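Local coordinates for protein putative esterase (Bacteroides intestinalis DSM 17393, PDB 5VOL) that probably hydrolyses ferulic acid esters of arabinoxylan as a carbohydrate esterase of family 1, and binds calcium, at residues S35-Q38 and N39-K42; D71-V74 and A75-E78; W106-E109 and T110-Y113; A145-Y148 and G149-H152; G250-W254 and E255-S259. One frame throughout, in Å; residues are numbered along the deposited sequence.

Interaction 1 (S35-Q38 and N39-K42)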
loop_
_atom_site.group_PDB
_atom_site.type_symbol
_atom_site.label_atom_id
_atom_site.label_comp_id
_atom_site.label_asym_id
_atom_site.label_seq_id
_atom_site.Cartn_x
_atom_site.Cartn_y
_atom_site.Cartn_z
ATOM N N SER C 35 -21.143 -1.828 -18.727
ATOM C CA SER C 35 -21.966 -1.043 -19.649
ATOM C C SER C 35 -22.077 -1.637 -21.059
ATOM O O SER C 35 -22.750 -1.069 -21.919
ATOM C CB SER C 35 -21.412 0.372 -19.768
ATOM O OG SER C 35 -20.155 0.368 -20.425
ATOM N N PHE C 36 -21.416 -2.764 -21.304
ATOM C CA PHE C 36 -21.300 -3.253 -22.680
ATOM C C PHE C 36 -22.673 -3.554 -23.290
ATOM O O PHE C 36 -22.951 -3.146 -24.409
ATOM C CB PHE C 36 -20.397 -4.491 -22.742
ATOM C CG PHE C 36 -20.036 -4.912 -24.148
ATOM C CD1 PHE C 36 -20.753 -5.896 -24.792
ATOM C CD2 PHE C 36 -18.979 -4.319 -24.813
ATOM C CE1 PHE C 36 -20.421 -6.295 -26.091
ATOM C CE2 PHE C 36 -18.638 -4.704 -26.101
ATOM C CZ PHE C 36 -19.364 -5.694 -26.741
ATOM N N GLU C 37 -23.531 -4.236 -22.537
ATOM C CA GLU C 37 -24.875 -4.583 -22.996
ATOM C C GLU C 37 -25.867 -3.435 -22.832
ATOM O O GLU C 37 -26.968 -3.469 -23.375
ATOM C CB GLU C 37 -25.401 -5.798 -22.231
ATOM C CG GLU C 37 -24.564 -7.054 -22.382
ATOM C CD GLU C 37 -24.551 -7.571 -23.798
ATOM O OE1 GLU C 37 -25.211 -6.951 -24.664
ATOM O OE2 GLU C 37 -23.879 -8.600 -24.044
ATOM N N GLN C 38 -25.468 -2.425 -22.073
ATOM C CA GLN C 38 -26.371 -1.359 -21.667
ATOM C C GLN C 38 -26.298 -0.160 -22.603
ATOM O O GLN C 38 -27.320 0.398 -22.990
ATOM C CB GLN C 38 -26.045 -0.942 -20.235
ATOM C CG GLN C 38 -26.616 0.381 -19.819
ATOM C CD GLN C 38 -26.116 0.797 -18.458
ATOM O OE1 GLN C 38 -24.974 1.239 -18.312
ATOM N NE2 GLN C 38 -26.965 0.644 -17.445
ATOM N N ASN C 39 -25.085 0.237 -22.963
ATOM C CA ASN C 39 -24.888 1.311 -23.919
ATOM C C ASN C 39 -24.250 0.764 -25.187
ATOM O O ASN C 39 -23.039 0.877 -25.386
ATOM C CB ASN C 39 -24.026 2.416 -23.320
ATOM C CG ASN C 39 -24.036 3.679 -24.159
ATOM O OD1 ASN C 39 -24.305 3.641 -25.364
ATOM N ND2 ASN C 39 -23.745 4.812 -23.524
ATOM N N LYS C 40 -25.080 0.188 -26.051
ATOM C CA LYS C 40 -24.609 -0.513 -27.240
ATOM C C LYS C 40 -23.812 0.354 -28.224
ATOM O O LYS C 40 -23.230 -0.162 -29.177
ATOM C CB LYS C 40 -25.805 -1.144 -27.953
ATOM C CG LYS C 40 -26.478 -2.242 -27.136
ATOM C CD LYS C 40 -25.669 -3.523 -27.218
ATOM C CE LYS C 40 -26.171 -4.582 -26.250
ATOM N NZ LYS C 40 -27.619 -4.874 -26.430
ATOM N N GLU C 41 -23.764 1.658 -27.991
ATOM C CA GLU C 41 -23.010 2.545 -28.875
ATOM C C GLU C 41 -21.661 2.965 -28.289
ATOM O O GLU C 41 -20.860 3.604 -28.967
ATOM C CB GLU C 41 -23.826 3.800 -29.210
ATOM C CG GLU C 41 -24.691 3.681 -30.464
ATOM C CD GLU C 41 -25.961 2.880 -30.226
ATOM O OE1 GLU C 41 -26.567 3.024 -29.140
ATOM O OE2 GLU C 41 -26.350 2.105 -31.127
ATOM N N LYS C 42 -21.411 2.624 -27.028
ATOM C CA LYS C 42 -20.161 3.020 -26.393
ATOM C C LYS C 42 -18.969 2.282 -26.999
ATOM O O LYS C 42 -19.023 1.082 -27.217
ATOM C CB LYS C 42 -20.229 2.773 -24.883
ATOM C CG LYS C 42 -19.072 3.383 -24.105
ATOM C CD LYS C 42 -19.329 3.348 -22.605
ATOM C CE LYS C 42 -18.153 3.928 -21.827
ATOM N NZ LYS C 42 -18.306 3.746 -20.344
#
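Ser35 O is gripped by two backbone donors, the N of Gln38 and the N of Asn39, the latter at 2.9 Å along an almost straight N-H...O line (177°). These bonds coil residues 35-39 into a tight helical bend, which runs directly into a type I beta turn from Asn39 to Lys42, closed by Lys42 N on Asn39 O; the pair of turns lies in the loop joining strands 24-32 and 46-50. On the outer side Lys40 folds back over Glu37. A bend at chi2 (-78°) sets the Lys40 CE 3.0 Å from Glu37 OE1, and a second at chi4 (55°) turns NZ into a long salt bridge to the same oxygen at 3.6 Å. The other carboxylate oxygen, OE2, pairs with Lys11, so Glu37 is shared between two lysines. Lys42, fully extended, leaves in a different direction, to a salt bridge with Glu81, which also takes the hydroxyl of Ser35. Along that path the methylene CD of Lys42 passes 3.8 Å from Ser35 OG.

Interaction 2 (D71-V74 and A75-E78)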
loop_
_atom_site.group_PDB
_atom_site.type_symbol
_atom_site.label_atom_id
_atom_site.label_comp_id
_atom_site.label_asym_id
_atom_site.label_seq_id
_atom_site.Cartn_x
_atom_site.Cartn_y
_atom_site.Cartn_z
ATOM N N ASP C 71 -13.923 -4.637 -11.532
ATOM C CA ASP C 71 -15.156 -4.188 -10.897
ATOM C C ASP C 71 -14.859 -3.238 -9.727
ATOM O O ASP C 71 -15.538 -2.230 -9.558
ATOM C CB ASP C 71 -15.984 -5.373 -10.413
ATOM C CG ASP C 71 -16.653 -6.132 -11.559
ATOM O OD1 ASP C 71 -16.717 -5.592 -12.685
ATOM O OD2 ASP C 71 -17.111 -7.266 -11.313
ATOM N N ARG C 72 -13.828 -3.565 -8.944
ATOM C CA ARG C 72 -13.327 -2.678 -7.895
ATOM C C ARG C 72 -12.796 -1.350 -8.464
ATOM O O ARG C 72 -13.227 -0.264 -8.049
ATOM C CB ARG C 72 -12.231 -3.394 -7.078
ATOM C CG ARG C 72 -11.489 -2.492 -6.097
ATOM C CD ARG C 72 -12.263 -2.344 -4.779
ATOM N NE ARG C 72 -12.125 -3.497 -3.886
ATOM C CZ ARG C 72 -13.062 -4.420 -3.687
ATOM N NH1 ARG C 72 -12.840 -5.417 -2.839
ATOM N NH2 ARG C 72 -14.227 -4.347 -4.318
ATOM N N LEU C 73 -11.869 -1.417 -9.416
ATOM C CA LEU C 73 -11.193 -0.211 -9.864
ATOM C C LEU C 73 -12.086 0.665 -10.757
ATOM O O LEU C 73 -11.929 1.888 -10.789
ATOM C CB LEU C 73 -9.885 -0.575 -10.576
ATOM C CG LEU C 73 -8.868 -1.243 -9.634
ATOM C CD1 LEU C 73 -7.558 -1.575 -10.324
ATOM C CD2 LEU C 73 -8.606 -0.382 -8.394
ATOM N N VAL C 74 -13.040 0.061 -11.459
ATOM C CA VAL C 74 -13.973 0.862 -12.247
ATOM C C VAL C 74 -14.891 1.651 -11.302
ATOM O O VAL C 74 -15.148 2.827 -11.528
ATOM C CB VAL C 74 -14.809 -0.006 -13.215
ATOM C CG1 VAL C 74 -16.027 0.753 -13.693
ATOM C CG2 VAL C 74 -13.939 -0.485 -14.409
ATOM N N ALA C 75 -15.354 1.015 -10.233
ATOM C CA ALA C 75 -16.264 1.670 -9.283
ATOM C C ALA C 75 -15.606 2.832 -8.532
ATOM O O ALA C 75 -16.276 3.792 -8.186
ATOM C CB ALA C 75 -16.810 0.667 -8.303
ATOM N N SER C 76 -14.303 2.741 -8.285
ATOM C CA SER C 76 -13.576 3.797 -7.586
ATOM C C SER C 76 -13.075 4.882 -8.537
ATOM O O SER C 76 -12.575 5.913 -8.098
ATOM C CB SER C 76 -12.386 3.220 -6.824
ATOM O OG SER C 76 -11.331 2.891 -7.720
ATOM N N GLY C 77 -13.186 4.635 -9.838
ATOM C CA GLY C 77 -12.677 5.559 -10.834
ATOM C C GLY C 77 -11.186 5.425 -11.109
ATOM O O GLY C 77 -10.645 6.140 -11.942
ATOM N N GLU C 78 -10.505 4.523 -10.413
ATOM C CA GLU C 78 -9.077 4.352 -10.646
ATOM C C GLU C 78 -8.777 3.704 -12.006
ATOM O O GLU C 78 -7.725 3.953 -12.601
ATOM C CB GLU C 78 -8.458 3.517 -9.527
ATOM C CG GLU C 78 -8.434 4.223 -8.179
ATOM C CD GLU C 78 -7.990 3.292 -7.088
ATOM O OE1 GLU C 78 -6.780 2.989 -7.030
ATOM O OE2 GLU C 78 -8.857 2.832 -6.320
#
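Leu73 and Glu78 meet across the end of helix 66-76, where the CD2 methyl of the leucine lies 3.8 Å from OE2 of the glutamate. The close-packed side belongs to Leu73: its branched tip is buried against Tyr262, Leu265 and Pro266 of helix 254-271. Round the outside the fit is looser. Ala75 is exposed, with its N weakly bonded to Asp71 O, whereas Ser76 N still makes a regular helical bond to Arg72 O at 3.2 Å. Gly77 then leaves the helix with positive phi (82°), a backbone shape in which a CB would jam against the preceding carbonyl oxygen; its N reaches Val74 O from above the carbonyl plane. Ser76 ties up the end. With OG held between backbone N and carbonyl carbon (chi1 75°), the hydroxyl donates to Glu78 OE2 at 2.8 Å, on the anti side of the carboxylate, and accepts from Glu78 N at 3.3 Å. With an alanine here, Glu78 N would probably be left without this acceptor and the carboxylate would be set free to swing off Leu73. Arg72 points to the second subunit, forming a salt bridge with Asp253 of that chain, and Ser76 and Glu78 pack on its Asp249. Serine accepting from the N two residues on is an ST turn, here closing a helix C-terminus at a subunit interface.

Interaction 3 (W106-E109 and T110-Y113)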
loop_
_atom_site.group_PDB
_atom_site.type_symbol
_atom_site.label_atom_id
_atom_site.label_comp_id
_atom_site.label_asym_id
_atom_site.label_seq_id
_atom_site.Cartn_x
_atom_site.Cartn_y
_atom_site.Cartn_z
ATOM N N TRP C 106 4.767 -21.123 -37.581
ATOM C CA TRP C 106 3.837 -20.589 -36.590
ATOM C C TRP C 106 4.028 -19.071 -36.493
ATOM O O TRP C 106 4.777 -18.575 -35.653
ATOM C CB TRP C 106 4.066 -21.271 -35.237
ATOM C CG TRP C 106 2.985 -21.038 -34.206
ATOM C CD1 TRP C 106 3.046 -20.211 -33.115
ATOM C CD2 TRP C 106 1.691 -21.644 -34.178
ATOM N NE1 TRP C 106 1.867 -20.276 -32.405
ATOM C CE2 TRP C 106 1.017 -21.143 -33.041
ATOM C CE3 TRP C 106 1.033 -22.561 -35.005
ATOM C CZ2 TRP C 106 -0.275 -21.536 -32.712
ATOM C CZ3 TRP C 106 -0.245 -22.951 -34.678
ATOM C CH2 TRP C 106 -0.890 -22.438 -33.544
ATOM N N LYS C 107 3.362 -18.346 -37.380
ATOM C CA LYS C 107 3.567 -16.923 -37.508
ATOM C C LYS C 107 2.564 -16.212 -36.593
ATOM O O LYS C 107 1.584 -15.631 -37.057
ATOM C CB LYS C 107 3.411 -16.493 -38.973
ATOM C CG LYS C 107 4.288 -17.307 -39.937
ATOM C CD LYS C 107 4.589 -16.559 -41.230
ATOM C CE LYS C 107 3.332 -16.105 -41.896
ATOM N NZ LYS C 107 3.565 -14.972 -42.847
ATOM N N TYR C 108 2.800 -16.300 -35.287
ATOM C CA TYR C 108 1.806 -15.843 -34.321
ATOM C C TYR C 108 1.625 -14.335 -34.384
ATOM O O TYR C 108 0.510 -13.830 -34.265
ATOM C CB TYR C 108 2.182 -16.280 -32.895
ATOM C CG TYR C 108 1.030 -16.140 -31.924
ATOM C CD1 TYR C 108 0.120 -17.169 -31.741
ATOM C CD2 TYR C 108 0.833 -14.956 -31.215
ATOM C CE1 TYR C 108 -0.939 -17.040 -30.859
ATOM C CE2 TYR C 108 -0.226 -14.815 -30.338
ATOM C CZ TYR C 108 -1.106 -15.857 -30.161
ATOM O OH TYR C 108 -2.161 -15.722 -29.287
ATOM N N GLU C 109 2.708 -13.604 -34.590
ATOM C CA GLU C 109 2.604 -12.152 -34.622
ATOM C C GLU C 109 1.763 -11.710 -35.821
ATOM O O GLU C 109 0.939 -10.781 -35.733
ATOM C CB GLU C 109 3.994 -11.516 -34.665
ATOM C CG GLU C 109 4.005 -9.991 -34.475
ATOM C CD GLU C 109 5.390 -9.455 -34.164
ATOM O OE1 GLU C 109 6.161 -10.179 -33.505
ATOM O OE2 GLU C 109 5.720 -8.317 -34.578
ATOM N N THR C 110 1.951 -12.388 -36.952
ATOM C CA THR C 110 1.182 -12.054 -38.137
ATOM C C THR C 110 -0.288 -12.349 -37.872
ATOM O O THR C 110 -1.165 -11.591 -38.285
ATOM C CB THR C 110 1.676 -12.849 -39.390
ATOM O OG1 THR C 110 3.019 -12.461 -39.694
ATOM C CG2 THR C 110 0.789 -12.565 -40.581
ATOM N N PHE C 111 -0.554 -13.444 -37.160
ATOM C CA PHE C 111 -1.917 -13.753 -36.736
ATOM C C PHE C 111 -2.457 -12.631 -35.832
ATOM O O PHE C 111 -3.596 -12.187 -35.976
ATOM C CB PHE C 111 -1.972 -15.093 -35.993
ATOM C CG PHE C 111 -3.071 -15.169 -34.954
ATOM C CD1 PHE C 111 -4.398 -15.276 -35.333
ATOM C CD2 PHE C 111 -2.767 -15.120 -33.600
ATOM C CE1 PHE C 111 -5.403 -15.341 -34.388
ATOM C CE2 PHE C 111 -3.757 -15.203 -32.647
ATOM C CZ PHE C 111 -5.080 -15.299 -33.032
ATOM N N PHE C 112 -1.628 -12.193 -34.890
ATOM C CA PHE C 112 -2.059 -11.190 -33.907
ATOM C C PHE C 112 -2.489 -9.891 -34.599
ATOM O O PHE C 112 -3.586 -9.383 -34.372
ATOM C CB PHE C 112 -0.940 -10.907 -32.903
ATOM C CG PHE C 112 -1.348 -9.956 -31.808
ATOM C CD1 PHE C 112 -1.225 -8.586 -31.984
ATOM C CD2 PHE C 112 -1.880 -10.438 -30.621
ATOM C CE1 PHE C 112 -1.612 -7.693 -30.972
ATOM C CE2 PHE C 112 -2.277 -9.563 -29.604
ATOM C CZ PHE C 112 -2.143 -8.189 -29.783
ATOM N N TYR C 113 -1.625 -9.372 -35.460
ATOM C CA TYR C 113 -1.850 -8.067 -36.092
ATOM C C TYR C 113 -2.742 -8.043 -37.326
ATOM O O TYR C 113 -3.345 -7.002 -37.610
ATOM C CB TYR C 113 -0.511 -7.438 -36.460
ATOM C CG TYR C 113 0.180 -6.976 -35.221
ATOM C CD1 TYR C 113 -0.231 -5.811 -34.571
ATOM C CD2 TYR C 113 1.192 -7.727 -34.655
ATOM C CE1 TYR C 113 0.377 -5.396 -33.397
ATOM C CE2 TYR C 113 1.803 -7.323 -33.485
ATOM C CZ TYR C 113 1.391 -6.158 -32.863
ATOM O OH TYR C 113 2.006 -5.766 -31.701
HETATM O O HOH W 1 3.635 -11.835 -42.398
#
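The first turn of helix 108-123, with Lys107 at the N-cap position, brings Tyr108 and Phe111 together in a T-shaped pair. The two side chains run alongside each other, and the edge of Phe111 is turned to the face of Tyr108, its CD2 standing 3.8 Å above the middle of the tyrosine ring; the planes are 66° apart. A chi1 of -166°, which puts CG opposite the backbone N, lets Tyr108 offer that face to Phe111 while its OH bonds to Asn88 O. A leucine in its place would probably leave Asn88 O without this donor and the Phe111 edge without a flat surface to rest on. One step on, Glu109 CG meets the edge of Tyr113 in its plane, 3.6 Å from CE2. On the outer side Lys107 and Thr110 lie side by side, bridged by a water that accepts from Lys107 NZ at 3.2 Å and donates to Thr110 OG1 at 2.8 Å; OG1 also bonds to Asp102. Helical bonds from Phe111 N to Lys107 O and from Tyr113 N to Glu109 O hold the turn. Tyr108 and Phe111 press on Arg26 of strand 24-32, while the rings of Phe112 and Tyr113 meet that of Tyr148 of helix 140-151, whose end supplies Arg151 to the Glu109 carboxylate.

Interaction 4 (A145-Y148 and G149-H152)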
loop_
_atom_site.group_PDB
_atom_site.type_symbol
_atom_site.label_atom_id
_atom_site.label_comp_id
_atom_site.label_asym_id
_atom_site.label_seq_id
_atom_site.Cartn_x
_atom_site.Cartn_y
_atom_site.Cartn_z
ATOM N N ALA C 145 4.788 -8.519 -24.724
ATOM C CA ALA C 145 4.236 -7.179 -24.596
ATOM C C ALA C 145 5.302 -6.121 -24.897
ATOM O O ALA C 145 5.077 -5.191 -25.650
ATOM C CB ALA C 145 3.652 -6.991 -23.185
ATOM N N THR C 146 6.472 -6.292 -24.309
ATOM C CA THR C 146 7.545 -5.326 -24.435
ATOM C C THR C 146 8.052 -5.226 -25.879
ATOM O O THR C 146 8.186 -4.127 -26.411
ATOM C CB THR C 146 8.702 -5.688 -23.487
ATOM O OG1 THR C 146 8.252 -5.602 -22.126
ATOM C CG2 THR C 146 9.868 -4.745 -23.666
ATOM N N ASN C 147 8.317 -6.363 -26.523
ATOM C CA ASN C 147 8.864 -6.327 -27.880
ATOM C C ASN C 147 7.811 -5.871 -28.896
ATOM O O ASN C 147 8.145 -5.208 -29.868
ATOM C CB ASN C 147 9.455 -7.698 -28.277
ATOM C CG ASN C 147 10.358 -7.615 -29.513
ATOM O OD1 ASN C 147 10.187 -8.380 -30.456
ATOM N ND2 ASN C 147 11.309 -6.675 -29.514
ATOM N N TYR C 148 6.542 -6.187 -28.657
ATOM C CA TYR C 148 5.469 -5.640 -29.483
ATOM C C TYR C 148 5.462 -4.115 -29.396
ATOM O O TYR C 148 5.286 -3.406 -30.402
ATOM C CB TYR C 148 4.097 -6.164 -29.050
ATOM C CG TYR C 148 3.664 -7.513 -29.596
ATOM C CD1 TYR C 148 4.554 -8.368 -30.233
ATOM C CD2 TYR C 148 2.339 -7.924 -29.465
ATOM C CE1 TYR C 148 4.119 -9.626 -30.733
ATOM C CE2 TYR C 148 1.903 -9.153 -29.948
ATOM C CZ TYR C 148 2.786 -9.997 -30.584
ATOM O OH TYR C 148 2.309 -11.215 -31.038
ATOM N N GLY C 149 5.629 -3.610 -28.176
ATOM C CA GLY C 149 5.631 -2.172 -27.965
ATOM C C GLY C 149 6.851 -1.548 -28.614
ATOM O O GLY C 149 6.797 -0.431 -29.120
ATOM N N GLN C 150 7.953 -2.289 -28.615
ATOM C CA GLN C 150 9.195 -1.816 -29.197
ATOM C C GLN C 150 9.107 -1.745 -30.733
ATOM O O GLN C 150 9.533 -0.760 -31.347
ATOM C CB GLN C 150 10.346 -2.726 -28.766
ATOM C CG GLN C 150 10.785 -2.562 -27.303
ATOM C CD GLN C 150 11.904 -3.522 -26.928
ATOM O OE1 GLN C 150 11.950 -4.649 -27.422
ATOM N NE2 GLN C 150 12.820 -3.075 -26.061
ATOM N N ARG C 151 8.547 -2.779 -31.354
ATOM C CA ARG C 151 8.528 -2.841 -32.816
ATOM C C ARG C 151 7.212 -2.312 -33.400
ATOM O O ARG C 151 7.113 -2.080 -34.602
ATOM C CB ARG C 151 8.809 -4.283 -33.297
ATOM C CG ARG C 151 10.290 -4.679 -33.206
ATOM C CD ARG C 151 10.615 -6.090 -33.748
ATOM N NE ARG C 151 9.997 -7.139 -32.946
ATOM C CZ ARG C 151 8.850 -7.729 -33.264
ATOM N NH1 ARG C 151 8.223 -7.391 -34.380
ATOM N NH2 ARG C 151 8.339 -8.671 -32.474
ATOM N N HIS C 152 6.207 -2.096 -32.552
ATOM C CA HIS C 152 4.935 -1.546 -33.014
ATOM C C HIS C 152 4.497 -0.335 -32.195
ATOM O O HIS C 152 3.336 -0.240 -31.786
ATOM C CB HIS C 152 3.843 -2.604 -32.976
ATOM C CG HIS C 152 4.124 -3.780 -33.857
ATOM N ND1 HIS C 152 3.807 -3.795 -35.199
ATOM C CD2 HIS C 152 4.705 -4.974 -33.595
ATOM C CE1 HIS C 152 4.173 -4.952 -35.723
ATOM N NE2 HIS C 152 4.720 -5.688 -34.775
#
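Arg151 bends back along the last turn of helix 140-151 onto Asn147, inside the beta-alpha-beta unit formed with strands 133-138 and 158-162. Its CB lies 3.6 Å from Asn147 O, the carbonyl that also takes the Arg151 backbone N, and CG stays near the same oxygen. CD comes next, 4.0 Å from the side-chain oxygen OD1. A bend at chi3 (-66°) then turns the guanidinium side-on, and NE and NH2 both donate to Asn147 OD1, each at 2.8 Å. That oxygen sits in the guanidinium plane, yet both donors approach it from one face of the asparagine amide, above its plane. The remaining nitrogen, NH1, forms a salt bridge with Glu109, which also bonds to the ring of His152. Tyr148 holds the His152 backbone: His152 N bonds to Tyr148 O at 2.7 Å, and that oxygen meets the imidazole edge in plane. With its oxygen occupied by arginine, Asn147 turns its amide nitrogen to Gln150, whose own NE2 goes to Cys195 O; the two amides stand nearly perpendicular, at 79°. Asn147 ND2 reaches Gln150 OE1 at 3.0 Å, almost straight (166°) and in the plane of both amides.

Interaction 5 (G250-W254 and E255-S259)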
loop_
_atom_site.group_PDB
_atom_site.type_symbol
_atom_site.label_atom_id
_atom_site.label_comp_id
_atom_site.label_asym_id
_atom_site.label_seq_id
_atom_site.Cartn_x
_atom_site.Cartn_y
_atom_site.Cartn_z
ATOM N N GLY C 250 8.602 -10.759 -3.762
ATOM C CA GLY C 250 7.999 -11.935 -4.354
ATOM C C GLY C 250 8.762 -12.564 -5.502
ATOM O O GLY C 250 9.810 -12.087 -5.920
ATOM N N GLY C 251 8.202 -13.644 -6.032
ATOM C CA GLY C 251 8.833 -14.349 -7.128
ATOM C C GLY C 251 7.950 -14.497 -8.350
ATOM O O GLY C 251 7.068 -13.678 -8.613
ATOM N N HIS C 252 8.209 -15.561 -9.103
ATOM C CA HIS C 252 7.556 -15.805 -10.377
ATOM C C HIS C 252 6.240 -16.492 -10.080
ATOM O O HIS C 252 6.096 -17.686 -10.332
ATOM C CB HIS C 252 8.445 -16.688 -11.281
ATOM C CG HIS C 252 8.323 -16.396 -12.743
ATOM N ND1 HIS C 252 8.726 -15.203 -13.300
ATOM C CD2 HIS C 252 7.873 -17.159 -13.773
ATOM C CE1 HIS C 252 8.510 -15.231 -14.603
ATOM N NE2 HIS C 252 8.004 -16.414 -14.914
ATOM N N ASP C 253 5.271 -15.754 -9.542
ATOM C CA ASP C 253 4.053 -16.401 -9.071
ATOM C C ASP C 253 2.817 -15.531 -9.246
ATOM O O ASP C 253 2.920 -14.327 -9.506
ATOM C CB ASP C 253 4.212 -16.814 -7.600
ATOM C CG ASP C 253 4.508 -15.628 -6.692
ATOM O OD1 ASP C 253 3.646 -14.733 -6.603
ATOM O OD2 ASP C 253 5.594 -15.587 -6.072
ATOM N N TRP C 254 1.647 -16.147 -9.102
ATOM C CA TRP C 254 0.398 -15.459 -9.408
ATOM C C TRP C 254 -0.018 -14.429 -8.363
ATOM O O TRP C 254 -0.797 -13.522 -8.672
ATOM C CB TRP C 254 -0.726 -16.478 -9.644
ATOM C CG TRP C 254 -0.783 -16.763 -11.107
ATOM C CD1 TRP C 254 -0.224 -17.826 -11.763
ATOM C CD2 TRP C 254 -1.354 -15.919 -12.123
ATOM N NE1 TRP C 254 -0.438 -17.710 -13.119
ATOM C CE2 TRP C 254 -1.126 -16.546 -13.363
ATOM C CE3 TRP C 254 -2.052 -14.698 -12.096
ATOM C CZ2 TRP C 254 -1.572 -16.000 -14.571
ATOM C CZ3 TRP C 254 -2.496 -14.155 -13.293
ATOM C CH2 TRP C 254 -2.251 -14.810 -14.520
ATOM N N GLU C 255 0.509 -14.513 -7.147
ATOM C CA GLU C 255 0.252 -13.412 -6.221
ATOM C C GLU C 255 0.930 -12.157 -6.747
ATOM O O GLU C 255 0.399 -11.059 -6.614
ATOM C CB GLU C 255 0.735 -13.726 -4.799
ATOM C CG GLU C 255 -0.221 -14.602 -4.005
ATOM C CD GLU C 255 -1.600 -13.983 -3.833
ATOM O OE1 GLU C 255 -1.737 -12.967 -3.101
ATOM O OE2 GLU C 255 -2.567 -14.504 -4.439
ATOM N N TYR C 256 2.103 -12.312 -7.354
ATOM C CA TYR C 256 2.786 -11.166 -7.934
ATOM C C TYR C 256 1.999 -10.564 -9.115
ATOM O O TYR C 256 1.948 -9.352 -9.278
ATOM C CB TYR C 256 4.202 -11.540 -8.404
ATOM C CG TYR C 256 5.111 -10.334 -8.448
ATOM C CD1 TYR C 256 5.751 -9.884 -7.289
ATOM C CD2 TYR C 256 5.302 -9.616 -9.624
ATOM C CE1 TYR C 256 6.574 -8.757 -7.305
ATOM C CE2 TYR C 256 6.125 -8.480 -9.646
ATOM C CZ TYR C 256 6.755 -8.061 -8.482
ATOM O OH TYR C 256 7.579 -6.949 -8.480
ATOM N N TRP C 257 1.387 -11.418 -9.924
ATOM C CA TRP C 257 0.785 -10.977 -11.184
ATOM C C TRP C 257 -0.623 -10.458 -10.933
ATOM O O TRP C 257 -1.034 -9.468 -11.526
ATOM C CB TRP C 257 0.805 -12.125 -12.214
ATOM C CG TRP C 257 2.222 -12.529 -12.499
ATOM C CD1 TRP C 257 3.304 -11.692 -12.594
ATOM C CD2 TRP C 257 2.738 -13.863 -12.649
ATOM N NE1 TRP C 257 4.449 -12.423 -12.799
ATOM C CE2 TRP C 257 4.130 -13.755 -12.839
ATOM C CE3 TRP C 257 2.159 -15.132 -12.642
ATOM C CZ2 TRP C 257 4.955 -14.876 -13.026
ATOM C CZ3 TRP C 257 2.981 -16.250 -12.835
ATOM C CH2 TRP C 257 4.356 -16.109 -13.023
ATOM N N HIS C 258 -1.345 -11.080 -10.008
ATOM C CA HIS C 258 -2.634 -10.516 -9.602
ATOM C C HIS C 258 -2.475 -9.119 -8.952
ATOM O O HIS C 258 -3.185 -8.168 -9.294
ATOM C CB HIS C 258 -3.354 -11.467 -8.640
ATOM C CG HIS C 258 -4.407 -10.800 -7.813
ATOM N ND1 HIS C 258 -4.183 -10.360 -6.522
ATOM C CD2 HIS C 258 -5.698 -10.497 -8.086
ATOM C CE1 HIS C 258 -5.276 -9.799 -6.050
ATOM N NE2 HIS C 258 -6.217 -9.876 -6.977
ATOM N N SER C 259 -1.546 -8.994 -8.011
ATOM C CA SER C 259 -1.330 -7.711 -7.357
ATOM C C SER C 259 -0.806 -6.669 -8.364
ATOM O O SER C 259 -1.087 -5.482 -8.232
ATOM C CB SER C 259 -0.379 -7.865 -6.163
ATOM O OG SER C 259 0.906 -8.277 -6.580
#
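Trp257 drives its six-membered ring edge-on between His252 and Trp254, forming an aromatic cluster at the start of helix 254-271 in this alpha/beta-hydrolase fold. Both pairs are T-shaped: the planes stand at 89° to His252 and at 90° to Trp254. Para-related carbons of the one ring make the two contacts. CZ2 is 3.6 Å above the centre of the imidazole, whereas CE3 is 3.5 Å above the Trp254 ring, offset toward its rim. Trp257 thus packs between the histidine of the loop and the first helical residue, and its NE1 is held by Ser163. His252 bonds to Ser139 and Asp223, consistent with a Ser-His-Asp triad. Gly250, near the calcium-binding Asp221 and Asp222, adopts a backbone shape that calls for glycine, and a CB there would crowd Tyr256. Asp253 is the N-cap: with chi1 at 59°, its OD1 accepts Tyr256 N at 3.0 Å nearly along the C-O axis, and also pairs with Arg72 of the second subunit, while OD2 receives Gly251 N. His258 N closes the first full turn on Trp254 O. Beneath the cap the Asp253 carbonyl lies over one face of the Trp257 indole, its O atom 3.2 Å from CD2.

In the fold
The five contacts follow one another along the chain, none nested in another, around the central sheet of one alpha/beta-hydrolase domain. Interactions 3 and 4 touch: Glu109 OE2 meets Arg151 NH1 at 2.7 Å, tying the start of helix 108-123 to the end of helix 140-151, with centres 14 Å apart. Interaction 1 is peripheral, its centre 30 Å or more from those of interactions 3, 4 and 5. Interactions 2 and 5, centres 21 Å apart, do not touch within the chain, but both reach the second subunit, where Arg72 of one copy pairs with Asp253 of the other. The assembly interface therefore runs close to the loop carrying the probable catalytic histidine.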